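Flagellar hook-associated protein 2 (Bdellovibrio bacteriovorus, PDB 6KTY) probably caps the tip of the growing flagellar filament, where it promotes flagellin polymerization and keeps subunits from leaking out. Local coordinates at residues 41-46 against 116-121; 55-60 against 138-143; 66-71 against 126-131. All blocks are in the same frame, centred on the assembly; numbering follows the deposited sequence.

Interaction 1: residues 41-46 against 116-121; sequences AQKPAA and LVSGLS
A46 and V117 face each other as an antiparallel hydrogen-bonded pair, each lending its N-H to the other's carbonyl: A46 N reaches V117 O at 2.8 Å, and V117 N returns to A46 O at the same length, nearly straight (173°). One step along, A45 and S118 form the non-hydrogen-bonded pair, their CA atoms 4.0 Å apart, with A45 CB against S118 CB on the face that L116 CD1 also borders. A third bond, G119 N to P44 O (2.8 Å), closes the ladder where strand 45-48 begins and strand 113-119 ends. G119 carries no side chain, and P44 lays CG and CD over its CA. K43 sets its aliphatic chain beside the same residue, CD lying 3.3 Å from G119 O, while P44 CD meets S121 O. With CG anti to its carbonyl carbon (chi1 -62°), K43 starts alongside G119 and then bends at chi4, its NZ salt-bridging D158 of the second subunit and hydrogen-bonding D32 O of that subunit. Further out, backbone hydrogen bonds carry the sheet on from A45 to R148 and from S118 to K99, and F160 of the second subunit packs on A45 and L116. Main-chain polar groups are thus paired in a buried part of the four-stranded sheet, small side chains at A45 and S118 suit their close approach, and the lysine charge is used across the subunit interface.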
loop_
_atom_site.group_PDB
_atom_site.type_symbol
_atom_site.label_atom_id
_atom_site.label_comp_id
_atom_site.label_asym_id
_atom_site.label_seq_id
_atom_site.Cartn_x
_atom_site.Cartn_y
_atom_site.Cartn_z
ATOM N N ALA A 41 14.885 -6.257 -7.495
ATOM C CA ALA A 41 15.689 -6.947 -8.507
ATOM C C ALA A 41 15.053 -8.325 -8.819
ATOM O O ALA A 41 14.524 -8.960 -7.919
ATOM C CB ALA A 41 17.110 -7.105 -8.016
ATOM N N GLN A 42 15.095 -8.742 -10.087
ATOM C CA GLN A 42 14.376 -9.932 -10.556
ATOM C C GLN A 42 15.381 -10.972 -11.061
ATOM O O GLN A 42 16.333 -10.617 -11.783
ATOM C CB GLN A 42 13.422 -9.589 -11.698
ATOM C CG GLN A 42 12.501 -8.440 -11.463
ATOM C CD GLN A 42 11.320 -8.818 -10.583
ATOM O OE1 GLN A 42 10.571 -9.723 -10.904
ATOM N NE2 GLN A 42 11.158 -8.123 -9.481
ATOM N N LYS A 43 15.151 -12.232 -10.669
ATOM C CA LYS A 43 15.866 -13.386 -11.202
ATOM C C LYS A 43 15.364 -13.714 -12.595
ATOM O O LYS A 43 14.174 -13.600 -12.846
ATOM C CB LYS A 43 15.623 -14.621 -10.331
ATOM C CG LYS A 43 16.102 -14.517 -8.917
ATOM C CD LYS A 43 15.573 -15.728 -8.124
ATOM C CE LYS A 43 15.339 -15.402 -6.649
ATOM N NZ LYS A 43 13.856 -15.248 -6.348
ATOM N N PRO A 44 16.256 -14.176 -13.490
ATOM C CA PRO A 44 15.756 -14.701 -14.765
ATOM C C PRO A 44 15.006 -16.002 -14.443
ATOM O O PRO A 44 15.406 -16.706 -13.505
ATOM C CB PRO A 44 17.036 -14.996 -15.546
ATOM C CG PRO A 44 18.023 -15.343 -14.465
ATOM C CD PRO A 44 17.657 -14.557 -13.262
ATOM N N ALA A 45 13.968 -16.326 -15.196
ATOM C CA ALA A 45 13.182 -17.530 -14.911
ATOM C C ALA A 45 12.327 -17.971 -16.055
ATOM O O ALA A 45 12.046 -17.184 -16.974
ATOM C CB ALA A 45 12.309 -17.322 -13.618
ATOM N N ALA A 46 11.904 -19.237 -16.033
ATOM C CA ALA A 46 10.996 -19.745 -17.094
ATOM C C ALA A 46 10.043 -20.755 -16.467
ATOM O O ALA A 46 10.371 -21.422 -15.437
ATOM C CB ALA A 46 11.801 -20.370 -18.324
ATOM N N LEU A 116 9.003 -24.725 -12.782
ATOM C CA LEU A 116 9.537 -23.367 -12.700
ATOM C C LEU A 116 11.048 -23.461 -12.551
ATOM O O LEU A 116 11.546 -24.111 -11.615
ATOM C CB LEU A 116 8.935 -22.638 -11.487
ATOM C CG LEU A 116 9.596 -21.305 -11.034
ATOM C CD1 LEU A 116 9.361 -20.233 -12.094
ATOM C CD2 LEU A 116 9.038 -20.816 -9.674
ATOM N N VAL A 117 11.789 -22.812 -13.432
ATOM C CA VAL A 117 13.256 -22.850 -13.334
ATOM C C VAL A 117 13.726 -21.375 -13.207
ATOM O O VAL A 117 13.393 -20.550 -14.048
ATOM C CB VAL A 117 13.854 -23.525 -14.561
ATOM C CG1 VAL A 117 15.372 -23.537 -14.518
ATOM C CG2 VAL A 117 13.294 -24.972 -14.737
ATOM N N SER A 118 14.496 -21.058 -12.178
ATOM C CA SER A 118 14.940 -19.684 -11.969
ATOM C C SER A 118 16.447 -19.614 -11.722
ATOM O O SER A 118 17.025 -20.535 -11.147
ATOM C CB SER A 118 14.138 -19.083 -10.842
ATOM O OG SER A 118 14.582 -19.646 -9.612
ATOM N N GLY A 119 17.084 -18.539 -12.197
ATOM C CA GLY A 119 18.485 -18.262 -11.879
ATOM C C GLY A 119 18.590 -18.029 -10.395
ATOM O O GLY A 119 17.582 -17.797 -9.726
ATOM N N LEU A 120 19.795 -18.093 -9.857
ATOM C CA LEU A 120 19.992 -17.845 -8.429
ATOM C C LEU A 120 20.298 -16.372 -8.163
ATOM O O LEU A 120 20.205 -15.935 -7.030
ATOM C CB LEU A 120 21.112 -18.720 -7.872
ATOM C CG LEU A 120 20.798 -20.223 -7.823
ATOM C CD1 LEU A 120 22.073 -21.033 -7.536
ATOM C CD2 LEU A 120 19.726 -20.496 -6.761
ATOM N N SER A 121 20.675 -15.610 -9.206
ATOM C CA SER A 121 21.059 -14.195 -9.042
ATOM C C SER A 121 20.133 -13.284 -9.793
ATOM O O SER A 121 19.654 -13.609 -10.879
ATOM C CB SER A 121 22.471 -13.937 -9.564
ATOM O OG SER A 121 23.409 -14.710 -8.844
#

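Interaction 2: residues 55-60 against 138-143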
loop_
_atom_site.group_PDB
_atom_site.type_symbol
_atom_site.label_atom_id
_atom_site.label_comp_id
_atom_site.label_asym_id
_atom_site.label_seq_id
_atom_site.Cartn_x
_atom_site.Cartn_y
_atom_site.Cartn_z
ATOM N N ASP A 55 4.473 -36.884 -11.477
ATOM C CA ASP A 55 5.170 -38.109 -11.101
ATOM C C ASP A 55 4.896 -39.303 -12.009
ATOM O O ASP A 55 5.317 -40.393 -11.674
ATOM C CB ASP A 55 4.818 -38.477 -9.653
ATOM C CG ASP A 55 3.342 -38.810 -9.476
ATOM O OD1 ASP A 55 2.534 -38.479 -10.372
ATOM O OD2 ASP A 55 2.996 -39.401 -8.440
ATOM N N GLN A 56 4.206 -39.113 -13.137
ATOM C CA GLN A 56 3.904 -40.220 -14.052
ATOM C C GLN A 56 4.156 -39.874 -15.530
ATOM O O GLN A 56 4.749 -40.659 -16.261
ATOM C CB GLN A 56 2.447 -40.655 -13.878
ATOM C CG GLN A 56 2.124 -41.141 -12.489
ATOM C CD GLN A 56 0.635 -41.315 -12.258
ATOM O OE1 GLN A 56 0.015 -42.198 -12.841
ATOM N NE2 GLN A 56 0.058 -40.478 -11.390
ATOM N N THR A 57 3.669 -38.714 -15.962
ATOM C CA THR A 57 3.729 -38.320 -17.362
ATOM C C THR A 57 5.160 -37.960 -17.643
ATOM O O THR A 57 5.747 -37.161 -16.909
ATOM C CB THR A 57 2.808 -37.114 -17.645
ATOM O OG1 THR A 57 1.447 -37.477 -17.350
ATOM C CG2 THR A 57 2.932 -36.654 -19.105
ATOM N N GLN A 58 5.744 -38.611 -18.637
ATOM C CA GLN A 58 7.168 -38.471 -18.914
ATOM C C GLN A 58 7.374 -37.491 -20.056
ATOM O O GLN A 58 6.616 -37.510 -21.043
ATOM C CB GLN A 58 7.786 -39.833 -19.238
ATOM C CG GLN A 58 7.565 -40.828 -18.096
ATOM C CD GLN A 58 8.734 -41.710 -17.852
ATOM O OE1 GLN A 58 8.831 -42.768 -18.467
ATOM N NE2 GLN A 58 9.653 -41.290 -16.946
ATOM N N ILE A 59 8.384 -36.629 -19.920
ATOM C CA ILE A 59 8.662 -35.626 -20.969
ATOM C C ILE A 59 9.707 -36.051 -22.006
ATOM O O ILE A 59 9.972 -35.304 -22.958
ATOM C CB ILE A 59 9.004 -34.250 -20.372
ATOM C CG1 ILE A 59 10.436 -34.161 -19.787
ATOM C CG2 ILE A 59 8.010 -33.872 -19.294
ATOM C CD1 ILE A 59 10.914 -32.677 -19.624
ATOM N N GLY A 60 10.312 -37.223 -21.811
ATOM C CA GLY A 60 11.260 -37.775 -22.753
ATOM C C GLY A 60 12.733 -37.732 -22.332
ATOM O O GLY A 60 13.074 -37.400 -21.198
ATOM N N GLY A 138 8.687 -38.424 -25.472
ATOM C CA GLY A 138 7.913 -38.033 -24.303
ATOM C C GLY A 138 6.439 -38.400 -24.462
ATOM O O GLY A 138 5.954 -38.568 -25.570
ATOM N N ASP A 139 5.733 -38.497 -23.343
ATOM C CA ASP A 139 4.290 -38.733 -23.345
ATOM C C ASP A 139 3.604 -37.440 -23.745
ATOM O O ASP A 139 2.501 -37.445 -24.272
ATOM C CB ASP A 139 3.795 -39.103 -21.948
ATOM C CG ASP A 139 4.314 -40.431 -21.466
ATOM O OD1 ASP A 139 4.650 -41.309 -22.301
ATOM O OD2 ASP A 139 4.391 -40.585 -20.227
ATOM N N GLN A 140 4.263 -36.329 -23.448
ATOM C CA GLN A 140 3.702 -35.028 -23.657
ATOM C C GLN A 140 4.835 -34.031 -23.867
ATOM O O GLN A 140 5.893 -34.144 -23.257
ATOM C CB GLN A 140 2.863 -34.642 -22.441
ATOM C CG GLN A 140 2.148 -33.302 -22.570
ATOM C CD GLN A 140 1.517 -32.827 -21.266
ATOM O OE1 GLN A 140 0.985 -33.628 -20.482
ATOM N NE2 GLN A 140 1.573 -31.520 -21.029
ATOM N N ASP A 141 4.574 -33.039 -24.709
ATOM C CA ASP A 141 5.519 -31.963 -24.988
ATOM C C ASP A 141 5.770 -31.080 -23.766
ATOM O O ASP A 141 4.814 -30.601 -23.135
ATOM C CB ASP A 141 4.956 -31.077 -26.111
ATOM C CG ASP A 141 4.971 -31.760 -27.464
ATOM O OD1 ASP A 141 5.800 -32.682 -27.691
ATOM O OD2 ASP A 141 4.147 -31.372 -28.318
ATOM N N MET A 142 7.040 -30.857 -23.428
ATOM C CA MET A 142 7.392 -29.835 -22.440
ATOM C C MET A 142 7.989 -28.639 -23.122
ATOM O O MET A 142 8.878 -28.778 -23.952
ATOM C CB MET A 142 8.417 -30.331 -21.404
ATOM C CG MET A 142 8.389 -29.497 -20.154
ATOM S SD MET A 142 9.651 -28.213 -20.079
ATOM C CE MET A 142 10.883 -29.204 -19.213
ATOM N N TYR A 143 7.503 -27.472 -22.739
ATOM C CA TYR A 143 8.045 -26.244 -23.244
ATOM C C TYR A 143 7.868 -25.161 -22.197
ATOM O O TYR A 143 7.017 -25.253 -21.321
ATOM C CB TYR A 143 7.390 -25.847 -24.604
ATOM C CG TYR A 143 5.900 -25.522 -24.558
ATOM C CD1 TYR A 143 4.943 -26.531 -24.615
ATOM C CD2 TYR A 143 5.458 -24.192 -24.524
ATOM C CE1 TYR A 143 3.582 -26.230 -24.591
ATOM C CE2 TYR A 143 4.110 -23.877 -24.481
ATOM C CZ TYR A 143 3.182 -24.899 -24.529
ATOM O OH TYR A 143 1.859 -24.578 -24.494
#
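Q58 and D139 meet in irregular backbone, where D139 N gives its hydrogen to Q58 O at 2.7 Å, and G60 and G138 close to a CA-CA distance of 3.7 Å. The D139 side chain answers in the other direction: OD2 accepts Q58 N at 2.9 Å along a straight N-H line (170°), although the donor sits well above the carboxylate plane. A chi1 of -67°, with CG anti to the carbonyl carbon, puts D139 CG near the Q58 main chain, 3.7 Å from Q58 N, and OD2 also touches Q58 CB. The T57 side chain turns its methyl to the contact, CG2 packing on D139 CB and on CB and OE1 of Q140 at 3.9 Å, while its hydroxyl turns to D53. Q140 extends past this methyl and gives NE2 to G50 O. On the buried side I59 and M142 cross obliquely; M142, bent at chi2 and chi3, brings CE to 3.5 Å from I59 CD1, a snug methyl-to-methyl contact. L135 and I133 of strand 129-136 add to this apolar patch. G138 CA packs closely on the I59 carbonyl carbon. Two loops without regular structure are therefore joined by a reciprocal pair of bonds through one aspartate, its carboxylate accepting and its amide donating, with the apolar I59-M142 contact alongside; the N-H given to OD2 would probably favour the ionised carboxylate.

Interaction 3: residues 66-71 against 126-131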
loop_
_atom_site.group_PDB
_atom_site.type_symbol
_atom_site.label_atom_id
_atom_site.label_comp_id
_atom_site.label_asym_id
_atom_site.label_seq_id
_atom_site.Cartn_x
_atom_site.Cartn_y
_atom_site.Cartn_z
ATOM N N PHE A 66 20.442 -24.135 -21.437
ATOM C CA PHE A 66 20.360 -22.844 -20.761
ATOM C C PHE A 66 21.541 -21.998 -21.211
ATOM O O PHE A 66 22.657 -22.519 -21.341
ATOM C CB PHE A 66 20.399 -23.041 -19.246
ATOM C CG PHE A 66 19.342 -23.965 -18.740
ATOM C CD1 PHE A 66 18.019 -23.540 -18.660
ATOM C CD2 PHE A 66 19.663 -25.270 -18.361
ATOM C CE1 PHE A 66 17.029 -24.397 -18.205
ATOM C CE2 PHE A 66 18.686 -26.121 -17.902
ATOM C CZ PHE A 66 17.359 -25.683 -17.817
ATOM N N GLU A 67 21.308 -20.719 -21.503
ATOM C CA GLU A 67 22.432 -19.801 -21.778
ATOM C C GLU A 67 22.568 -18.975 -20.518
ATOM O O GLU A 67 21.614 -18.300 -20.114
ATOM C CB GLU A 67 22.193 -18.865 -22.953
ATOM C CG GLU A 67 21.982 -19.564 -24.295
ATOM C CD GLU A 67 23.231 -20.236 -24.834
ATOM O OE1 GLU A 67 24.299 -20.200 -24.185
ATOM O OE2 GLU A 67 23.140 -20.808 -25.927
ATOM N N THR A 68 23.750 -19.014 -19.918
ATOM C CA THR A 68 23.976 -18.370 -18.634
ATOM C C THR A 68 25.196 -17.465 -18.682
ATOM O O THR A 68 26.010 -17.545 -19.610
ATOM C CB THR A 68 24.145 -19.427 -17.522
ATOM O OG1 THR A 68 25.484 -19.945 -17.552
ATOM C CG2 THR A 68 23.200 -20.552 -17.744
ATOM N N PRO A 69 25.344 -16.598 -17.657
ATOM C CA PRO A 69 26.535 -15.761 -17.580
ATOM C C PRO A 69 27.842 -16.577 -17.477
ATOM O O PRO A 69 28.924 -16.049 -17.766
ATOM C CB PRO A 69 26.303 -14.924 -16.311
ATOM C CG PRO A 69 24.842 -15.069 -15.969
ATOM C CD PRO A 69 24.491 -16.462 -16.460
ATOM N N GLU A 70 27.735 -17.849 -17.076
ATOM C CA GLU A 70 28.872 -18.750 -16.998
ATOM C C GLU A 70 29.020 -19.588 -18.282
ATOM O O GLU A 70 29.850 -20.489 -18.343
ATOM C CB GLU A 70 28.728 -19.659 -15.772
ATOM C CG GLU A 70 28.726 -18.924 -14.413
ATOM C CD GLU A 70 27.436 -18.178 -14.125
ATOM O OE1 GLU A 70 27.535 -17.038 -13.585
ATOM O OE2 GLU A 70 26.322 -18.704 -14.453
ATOM N N GLY A 71 28.221 -19.271 -19.303
ATOM C CA GLY A 71 28.273 -19.951 -20.589
ATOM C C GLY A 71 27.064 -20.839 -20.831
ATOM O O GLY A 71 26.098 -20.837 -20.050
ATOM N N SER A 126 23.004 -10.867 -14.719
ATOM C CA SER A 126 22.867 -12.296 -14.398
ATOM C C SER A 126 21.789 -12.950 -15.277
ATOM O O SER A 126 21.042 -13.830 -14.836
ATOM C CB SER A 126 22.496 -12.448 -12.921
ATOM O OG SER A 126 23.465 -11.830 -12.084
ATOM N N GLN A 127 21.726 -12.536 -16.535
ATOM C CA GLN A 127 20.733 -13.041 -17.454
ATOM C C GLN A 127 20.875 -14.573 -17.734
ATOM O O GLN A 127 21.995 -15.080 -17.864
ATOM C CB GLN A 127 20.844 -12.238 -18.755
ATOM C CG GLN A 127 19.599 -12.171 -19.540
ATOM C CD GLN A 127 18.452 -11.747 -18.670
ATOM O OE1 GLN A 127 17.631 -12.584 -18.296
ATOM N NE2 GLN A 127 18.436 -10.459 -18.264
ATOM N N VAL A 128 19.735 -15.269 -17.825
ATOM C CA VAL A 128 19.628 -16.666 -18.249
ATOM C C VAL A 128 18.548 -16.757 -19.322
ATOM O O VAL A 128 17.446 -16.234 -19.156
ATOM C CB VAL A 128 19.256 -17.635 -17.064
ATOM C CG1 VAL A 128 19.032 -19.084 -17.562
ATOM C CG2 VAL A 128 20.340 -17.606 -15.945
ATOM N N THR A 129 18.832 -17.421 -20.438
ATOM C CA THR A 129 17.780 -17.661 -21.417
ATOM C C THR A 129 17.598 -19.158 -21.584
ATOM O O THR A 129 18.469 -19.955 -21.227
ATOM C CB THR A 129 18.025 -16.963 -22.771
ATOM O OG1 THR A 129 19.263 -17.434 -23.321
ATOM C CG2 THR A 129 18.017 -15.433 -22.619
ATOM N N PHE A 130 16.471 -19.513 -22.189
ATOM C CA PHE A 130 15.996 -20.884 -22.293
ATOM C C PHE A 130 15.657 -21.167 -23.752
ATOM O O PHE A 130 14.485 -21.183 -24.119
ATOM C CB PHE A 130 14.746 -21.003 -21.408
ATOM C CG PHE A 130 14.966 -20.541 -19.970
ATOM C CD1 PHE A 130 14.825 -19.228 -19.620
ATOM C CD2 PHE A 130 15.279 -21.463 -18.981
ATOM C CE1 PHE A 130 15.027 -18.807 -18.313
ATOM C CE2 PHE A 130 15.495 -21.068 -17.670
ATOM C CZ PHE A 130 15.360 -19.752 -17.327
ATOM N N PRO A 131 16.689 -21.393 -24.600
ATOM C CA PRO A 131 16.518 -21.315 -26.044
ATOM C C PRO A 131 16.153 -22.632 -26.736
ATOM O O PRO A 131 15.806 -22.620 -27.907
ATOM C CB PRO A 131 17.908 -20.862 -26.519
ATOM C CG PRO A 131 18.812 -21.580 -25.552
ATOM C CD PRO A 131 18.124 -21.381 -24.234
#
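F66 and F130 meet rim to rim, their planes at 89° and their centroids 5.7 Å apart, neither ring lying over the face of the other. F130 CD2 comes up in the plane of the F66 ring, at its edge, 3.5 Å from F66 CD1 and equally near CE1. F130 also makes an edge-to-face pair with F144, and both phenylalanines rest on V117, so the two rings belong to a wider apolar layer that L98 joins through F66 and V128.

Away from these rings, E67 and T129 stand as an antiparallel hydrogen-bonded pair. E67 N donates to T129 O at 3.0 Å, and T129 N returns to E67 O at 2.9 Å. Their side chains also touch: T129 OG1, set between its backbone N and carbonyl carbon (chi1 59°), lies 3.3 Å from E67 CB. The glutamate chain bends at chi2, its CG meeting P131 CG, while OE1 bonds to T72 on the neighbouring strand. Just past the end of strand 63-68, P69 lays its ring against the other backbone, CD at 3.2 Å from Q127 O and CG over S126 CA. Q127 N is buried beside it with no partner in the model.

T68 fixes the chain reversal that follows. Its OG1 bonds to G71 O at 2.7 Å on a lone pair, and its own N reaches the same oxygen, so two donors hold that carbonyl; G71 N closes back onto T68 O. A type I turn from T68 to G71 thus links strands 63-68 and 71-77 as a beta hairpin, and strand 129-136 pairs antiparallel with its first arm, completing a three-stranded antiparallel sheet in which strand 63-68 is central.

How the interactions relate
Along the chain the first segments follow in the order 41-46, 55-60, 66-71, and their partners in the order 116-121, 126-131, 138-143. Interactions 1 and 3, centred 10 Å apart, touch directly: P44 packs on S126 and V128, and A46 CB on the F130 ring. They thereby bring together the four-stranded sheet holding 45-48 and 113-119 and the three-stranded sheet holding 63-68 and 129-136. Interaction 2 lies farther out, its centre 23 Å from that of interaction 1 and 24 Å from that of interaction 3, in the loops preceding strand 63-68 and following strand 129-136. Distant sequence is thus interleaved into one compact domain of the cap protein fragment.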